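Sensor histidine kinase CusS (Escherichia coli, PDB 5KU5) senses copper and silver ions as the membrane-bound histidine kinase of a two-component system and activates its partner CusR by phosphorylation. Local coordinates at residues 36-39 / 40-44; 78-81 / 82-85; 10-13 / 14-18. All coordinates share one frame; numbering follows the deposited sequence.

Contact 1. Residues 36-39 / 40-44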
loop_
_atom_site.group_PDB
_atom_site.type_symbol
_atom_site.label_atom_id
_atom_site.label_comp_id
_atom_site.label_asym_id
_atom_site.label_seq_id
_atom_site.Cartn_x
_atom_site.Cartn_y
_atom_site.Cartn_z
ATOM N N LEU A 36 -15.154 14.645 2.302
ATOM C CA LEU A 36 -15.066 14.308 0.871
ATOM C C LEU A 36 -13.820 14.893 0.198
ATOM O O LEU A 36 -13.235 14.263 -0.685
ATOM C CB LEU A 36 -16.321 14.773 0.121
ATOM C CG LEU A 36 -17.601 13.972 0.370
ATOM C CD1 LEU A 36 -18.804 14.721 -0.185
ATOM C CD2 LEU A 36 -17.509 12.579 -0.246
ATOM N N MET A 37 -13.433 16.097 0.611
ATOM C CA MET A 37 -12.197 16.725 0.142
ATOM C C MET A 37 -10.981 15.898 0.570
ATOM O O MET A 37 -10.069 15.669 -0.228
ATOM C CB MET A 37 -12.087 18.152 0.687
ATOM C CG MET A 37 -11.004 18.998 0.039
ATOM S SD MET A 37 -11.093 20.732 0.530
ATOM C CE MET A 37 -12.680 21.205 -0.159
ATOM N N THR A 38 -10.988 15.451 1.826
ATOM C CA THR A 38 -9.951 14.562 2.356
ATOM C C THR A 38 -9.888 13.239 1.583
ATOM O O THR A 38 -8.802 12.778 1.238
ATOM C CB THR A 38 -10.175 14.264 3.856
ATOM O OG1 THR A 38 -10.349 15.495 4.573
ATOM C CG2 THR A 38 -9.000 13.491 4.448
ATOM N N LEU A 39 -11.053 12.644 1.320
ATOM C CA LEU A 39 -11.158 11.418 0.517
ATOM C C LEU A 39 -10.496 11.582 -0.851
ATOM O O LEU A 39 -9.667 10.765 -1.250
ATOM C CB LEU A 39 -12.628 11.027 0.322
ATOM C CG LEU A 39 -12.932 9.822 -0.582
ATOM C CD1 LEU A 39 -12.491 8.538 0.103
ATOM C CD2 LEU A 39 -14.404 9.755 -0.967
ATOM N N GLU A 40 -10.882 12.643 -1.552
ATOM C CA GLU A 40 -10.382 12.933 -2.897
ATOM C C GLU A 40 -8.865 13.154 -2.916
ATOM O O GLU A 40 -8.183 12.667 -3.819
ATOM C CB GLU A 40 -11.116 14.150 -3.472
ATOM C CG GLU A 40 -10.802 14.457 -4.929
ATOM C CD GLU A 40 -11.715 15.514 -5.529
ATOM O OE1 GLU A 40 -11.222 16.300 -6.362
ATOM O OE2 GLU A 40 -12.918 15.565 -5.179
ATOM N N ASP A 41 -8.352 13.876 -1.919
ATOM C CA ASP A 41 -6.909 14.106 -1.773
ATOM C C ASP A 41 -6.128 12.798 -1.610
ATOM O O ASP A 41 -5.084 12.619 -2.236
ATOM C CB ASP A 41 -6.627 15.028 -0.579
ATOM C CG ASP A 41 -5.155 15.408 -0.464
ATOM O OD1 ASP A 41 -4.640 16.094 -1.370
ATOM O OD2 ASP A 41 -4.512 15.025 0.535
ATOM N N ILE A 42 -6.641 11.899 -0.772
ATOM C CA ILE A 42 -6.025 10.583 -0.555
ATOM C C ILE A 42 -6.145 9.696 -1.798
ATOM O O ILE A 42 -5.149 9.152 -2.277
ATOM C CB ILE A 42 -6.645 9.862 0.674
ATOM C CG1 ILE A 42 -6.267 10.607 1.963
ATOM C CG2 ILE A 42 -6.190 8.402 0.754
ATOM C CD1 ILE A 42 -7.087 10.220 3.176
ATOM N N VAL A 43 -7.368 9.566 -2.302
ATOM C CA VAL A 43 -7.696 8.635 -3.395
ATOM C C VAL A 43 -6.988 8.973 -4.711
ATOM O O VAL A 43 -6.596 8.062 -5.450
ATOM C CB VAL A 43 -9.234 8.548 -3.597
ATOM C CG1 VAL A 43 -9.612 7.873 -4.911
ATOM C CG2 VAL A 43 -9.868 7.808 -2.427
ATOM N N SER A 44 -6.828 10.269 -4.995
ATOM C CA SER A 44 -6.128 10.727 -6.202
ATOM C C SER A 44 -4.673 10.260 -6.230
ATOM O O SER A 44 -4.107 10.036 -7.302
ATOM C CB SER A 44 -6.181 12.255 -6.312
ATOM O OG SER A 44 -5.475 12.875 -5.249
#
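The flat groups that meet here are peptide groups, with the N-H groups of Val-43 and Ile-42 pointing at the carbonyl oxygens of Leu-39 and Thr-38. Val-43 N donates a hydrogen bond to Leu-39 O at 2.8 Å, and Ile-42 N one to Thr-38 O at 3.1 Å. Asp-41 N to Met-37 O and Glu-40 N to Leu-36 O continue the series. These are the i to i+4 bonds of an alpha helix, residues 32-44 of the PDC-fold periplasmic sensor domain. Aliphatic carbons crowd the same oxygens. CG2 of Val-43 lies 3.2 Å from Leu-39 O, and CG1 of Ile-42 lies 3.4 Å from Thr-38 O.

Leu-39 and Val-43 run side by side and point the same way, with Leu-39 CD1 3.7 Å from Val-43 CG2. Leu-39 CG stands opposite its own N (chi1 176°), which turns the branch along the helix toward Val-43. This is the buried side of the helix. Leu-39 packs on Leu-21 and Leu-25 of helix 2-25, and Val-43 on Ile-51 of the sheet; both touch Tyr-62.

Thr-38 and Ile-42 likewise lie alongside each other, and both rest on Val-24. Thr-38 OG1 sits beside its backbone N and is hydrogen-bonded to Arg-34 O. The Thr-38 methyl CG2 meets Ile-42 CD1 at 4.0 Å.

Contact 2. Residues 78-81 / 82-85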
loop_
_atom_site.group_PDB
_atom_site.type_symbol
_atom_site.label_atom_id
_atom_site.label_comp_id
_atom_site.label_asym_id
_atom_site.label_seq_id
_atom_site.Cartn_x
_atom_site.Cartn_y
_atom_site.Cartn_z
ATOM N N ILE A 78 -18.168 -10.913 -11.039
ATOM C CA ILE A 78 -18.206 -12.362 -10.833
ATOM C C ILE A 78 -17.724 -12.641 -9.409
ATOM O O ILE A 78 -16.752 -12.022 -8.971
ATOM C CB ILE A 78 -17.284 -13.091 -11.843
ATOM C CG1 ILE A 78 -17.731 -12.820 -13.290
ATOM C CG2 ILE A 78 -17.224 -14.594 -11.561
ATOM C CD1 ILE A 78 -19.129 -13.291 -13.633
ATOM N N PRO A 79 -18.394 -13.558 -8.676
ATOM C CA PRO A 79 -17.867 -13.951 -7.359
ATOM C C PRO A 79 -16.454 -14.532 -7.437
ATOM O O PRO A 79 -16.175 -15.359 -8.302
ATOM C CB PRO A 79 -18.859 -15.017 -6.882
ATOM C CG PRO A 79 -20.132 -14.680 -7.576
ATOM C CD PRO A 79 -19.737 -14.126 -8.914
ATOM N N ASP A 80 -15.582 -14.085 -6.538
ATOM C CA ASP A 80 -14.182 -14.502 -6.524
ATOM C C ASP A 80 -14.057 -15.880 -5.867
ATOM O O ASP A 80 -14.092 -15.985 -4.642
ATOM C CB ASP A 80 -13.346 -13.454 -5.779
ATOM C CG ASP A 80 -11.868 -13.801 -5.708
ATOM O OD1 ASP A 80 -11.421 -14.786 -6.329
ATOM O OD2 ASP A 80 -11.148 -13.069 -5.007
ATOM N N LYS A 81 -13.884 -16.922 -6.683
ATOM C CA LYS A 81 -13.777 -18.306 -6.178
ATOM C C LYS A 81 -12.585 -18.546 -5.233
ATOM O O LYS A 81 -12.652 -19.420 -4.369
ATOM C CB LYS A 81 -13.749 -19.321 -7.335
ATOM C CG LYS A 81 -12.462 -19.352 -8.154
ATOM C CD LYS A 81 -12.571 -20.331 -9.316
ATOM C CE LYS A 81 -11.352 -20.266 -10.225
ATOM N NZ LYS A 81 -10.070 -20.524 -9.502
ATOM N N ASP A 82 -11.512 -17.773 -5.402
ATOM C CA ASP A 82 -10.326 -17.879 -4.542
ATOM C C ASP A 82 -10.455 -17.128 -3.217
ATOM O O ASP A 82 -9.626 -17.315 -2.331
ATOM C CB ASP A 82 -9.080 -17.392 -5.288
ATOM C CG ASP A 82 -8.818 -18.177 -6.555
ATOM O OD1 ASP A 82 -9.026 -19.407 -6.556
ATOM O OD2 ASP A 82 -8.403 -17.563 -7.558
ATOM N N ALA A 83 -11.467 -16.267 -3.097
ATOM C CA ALA A 83 -11.794 -15.606 -1.832
ATOM C C ALA A 83 -12.773 -16.494 -1.073
ATOM O O ALA A 83 -13.974 -16.492 -1.354
ATOM C CB ALA A 83 -12.396 -14.228 -2.080
ATOM N N GLN A 84 -12.249 -17.255 -0.116
ATOM C CA GLN A 84 -13.033 -18.255 0.609
ATOM C C GLN A 84 -13.683 -17.653 1.853
ATOM O O GLN A 84 -13.276 -17.930 2.986
ATOM C CB GLN A 84 -12.144 -19.450 0.962
ATOM C CG GLN A 84 -11.702 -20.234 -0.270
ATOM C CD GLN A 84 -10.440 -21.050 -0.060
ATOM O OE1 GLN A 84 -9.895 -21.124 1.046
ATOM N NE2 GLN A 84 -9.964 -21.671 -1.135
ATOM N N GLY A 85 -14.703 -16.830 1.616
ATOM C CA GLY A 85 -15.444 -16.149 2.675
ATOM C C GLY A 85 -15.752 -14.710 2.312
ATOM O O GLY A 85 -14.917 -14.010 1.734
HETATM O O HOH W 1 -9.707 -15.187 -8.448
#
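Asp-80 reaches over a tight turn with its carboxylate to meet Asp-82 and Ala-83. The turn is a type I beta turn, closed by the hydrogen bond from Ala-83 N to Asp-80 O at 3.1 Å. It follows strand 78-79, an outermost strand of the antiparallel sheet within this chain. The Asp-80 CG is swung opposite its backbone N (chi1 180°). That lets Asp-80 OD1 accept a hydrogen bond from Asp-82 N at 3.1 Å, the donor coming from above the carboxylate plane. This bond makes an Asx turn. Asp-80 OD2 lies 3.4 Å from the methyl CB of Ala-83 and forms a salt bridge with Arg-112.

Lys-81 CG takes the crowded position between its N and its carbonyl carbon (chi1 72°). The chain then runs extended and bends at its last torsion. Lys-81 NZ ends 3.3 Å from Asp-82 OD1, a salt bridge with only a weak hydrogen bond. The two side chains lie alongside each other.

A water donates to Asp-80 OD1 at 2.8 Å and to Asp-82 OD2 at 2.9 Å. Asp-80 OD1 and Asp-82 OD2 are themselves 4.3 Å apart. The bridging water, with Lys-81 at one aspartate and Arg-112 at the other, probably offsets the repulsion between the two like charges.

Contact 3. Residues 10-13 / 14-18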
loop_
_atom_site.group_PDB
_atom_site.type_symbol
_atom_site.label_atom_id
_atom_site.label_comp_id
_atom_site.label_asym_id
_atom_site.label_seq_id
_atom_site.Cartn_x
_atom_site.Cartn_y
_atom_site.Cartn_z
ATOM N N ASP A 10 -4.447 -9.633 -1.324
ATOM C CA ASP A 10 -5.365 -8.567 -1.747
ATOM C C ASP A 10 -6.387 -8.213 -0.674
ATOM O O ASP A 10 -6.614 -7.037 -0.402
ATOM C CB ASP A 10 -6.099 -8.961 -3.035
ATOM C CG ASP A 10 -5.164 -9.121 -4.217
ATOM O OD1 ASP A 10 -3.961 -8.809 -4.076
ATOM O OD2 ASP A 10 -5.619 -9.562 -5.290
ATOM N N ILE A 11 -6.996 -9.234 -0.075
ATOM C CA ILE A 11 -7.979 -9.041 1.004
ATOM C C ILE A 11 -7.387 -8.231 2.168
ATOM O O ILE A 11 -8.053 -7.347 2.709
ATOM C CB ILE A 11 -8.557 -10.397 1.478
ATOM C CG1 ILE A 11 -9.524 -10.937 0.412
ATOM C CG2 ILE A 11 -9.279 -10.272 2.818
ATOM C CD1 ILE A 11 -9.794 -12.423 0.503
ATOM N N ASN A 12 -6.138 -8.525 2.525
ATOM C CA ASN A 12 -5.425 -7.777 3.560
ATOM C C ASN A 12 -5.220 -6.300 3.195
ATOM O O ASN A 12 -5.434 -5.418 4.031
ATOM C CB ASN A 12 -4.079 -8.447 3.861
ATOM C CG ASN A 12 -3.316 -7.758 4.977
ATOM O OD1 ASN A 12 -2.174 -7.335 4.791
ATOM N ND2 ASN A 12 -3.947 -7.631 6.141
ATOM N N ASP A 13 -4.800 -6.038 1.956
ATOM C CA ASP A 13 -4.681 -4.662 1.447
ATOM C C ASP A 13 -6.037 -3.949 1.448
ATOM O O ASP A 13 -6.133 -2.798 1.875
ATOM C CB ASP A 13 -4.090 -4.636 0.028
ATOM C CG ASP A 13 -2.624 -5.070 -0.020
ATOM O OD1 ASP A 13 -2.000 -5.257 1.049
ATOM O OD2 ASP A 13 -2.090 -5.219 -1.143
ATOM N N LEU A 14 -7.076 -4.637 0.977
ATOM C CA LEU A 14 -8.435 -4.080 0.980
ATOM C C LEU A 14 -8.963 -3.802 2.392
ATOM O O LEU A 14 -9.670 -2.818 2.598
ATOM C CB LEU A 14 -9.403 -4.993 0.226
ATOM C CG LEU A 14 -9.194 -5.069 -1.291
ATOM C CD1 LEU A 14 -9.956 -6.252 -1.869
ATOM C CD2 LEU A 14 -9.606 -3.773 -1.982
ATOM N N LYS A 15 -8.612 -4.655 3.355
ATOM C CA LYS A 15 -8.992 -4.427 4.753
ATOM C C LYS A 15 -8.420 -3.104 5.275
ATOM O O LYS A 15 -9.144 -2.310 5.876
ATOM C CB LYS A 15 -8.537 -5.590 5.642
ATOM C CG LYS A 15 -9.042 -5.502 7.077
ATOM C CD LYS A 15 -8.530 -6.649 7.928
ATOM C CE LYS A 15 -8.926 -6.449 9.378
ATOM N NZ LYS A 15 -8.455 -7.570 10.234
ATOM N N GLU A 16 -7.132 -2.869 5.027
ATOM C CA GLU A 16 -6.469 -1.642 5.481
ATOM C C GLU A 16 -6.977 -0.394 4.760
ATOM O O GLU A 16 -7.162 0.646 5.396
ATOM C CB GLU A 16 -4.953 -1.760 5.346
ATOM C CG GLU A 16 -4.354 -2.785 6.299
ATOM C CD GLU A 16 -2.854 -2.947 6.146
ATOM O OE1 GLU A 16 -2.214 -2.131 5.447
ATOM O OE2 GLU A 16 -2.306 -3.900 6.735
ATOM N N ILE A 17 -7.212 -0.501 3.452
ATOM C CA ILE A 17 -7.816 0.596 2.682
ATOM C C ILE A 17 -9.220 0.893 3.201
ATOM O O ILE A 17 -9.591 2.053 3.356
ATOM C CB ILE A 17 -7.865 0.299 1.163
ATOM C CG1 ILE A 17 -6.448 0.267 0.575
ATOM C CG2 ILE A 17 -8.701 1.343 0.416
ATOM C CD1 ILE A 17 -6.332 -0.550 -0.694
ATOM N N SER A 18 -9.988 -0.156 3.474
ATOM C CA SER A 18 -11.344 -0.003 4.005
ATOM C C SER A 18 -11.364 0.743 5.342
ATOM O O SER A 18 -12.178 1.647 5.530
ATOM C CB SER A 18 -12.025 -1.366 4.151
ATOM O OG SER A 18 -13.396 -1.208 4.448
#
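The side chains of Asn-12 and Glu-16 cross obliquely, one turn apart on helix 2-25, the long first helix of the sensor domain. Their amide and carboxylate planes are 77° apart. Asn-12 ND2 stays 4.1 Å from Glu-16 OE2, too long for a hydrogen bond. What joins the two residues is backbone: Glu-16 N donates to Asn-12 O at 3.2 Å. Leu-14 N to Asp-10 O and Lys-15 N to Ile-11 O are both 2.8 Å, and Ile-17 N to Asp-13 O is 3.0 Å. Each of these carbonyls thus has an N-H four residues on.

Ile-17 CG1 is anti to the carbonyl carbon (chi1 -68°), and this brings it within 3.3 Å of Asp-13 O. Leu-14 CG packs likewise on Asp-10 O at 3.4 Å. The buried carboxylate of Asp-10 is satisfied by His-139 at OD1 and by Arg-112 at OD2.

Glu-16 OE1 makes a weak hydrogen bond to Ser-47 OG of the second subunit. An alanine in place of Glu-16 would probably cost that serine this weak partner and bare part of Tyr-46 of the second subunit. Ser-47 is a silver ligand, so the Glu-16 carboxylate probably lies in the second shell of a metal site, reached across the subunit interface.

Contacts 1 and 3 are each one run of alpha helix with its outer side exposed and its inner side buried. They lie on successive helices, 32-44 and 2-25, with nearest atoms about 7 Å apart. Contact 1 buries apolar branches, whereas contact 3 also buries a carboxylate. Contact 2 is a surface turn, held by side-chain charge and water as well as by its backbone bond. It lies across the chain's centre from contact 1 but touches contact 3, where Ala-83 CB packs on Ile-11 CD1 at 4.1 Å. Arg-112 ties the same two places together, pairing with Asp-80 and with Asp-10. Among the three, contact 3 alone reaches the second subunit.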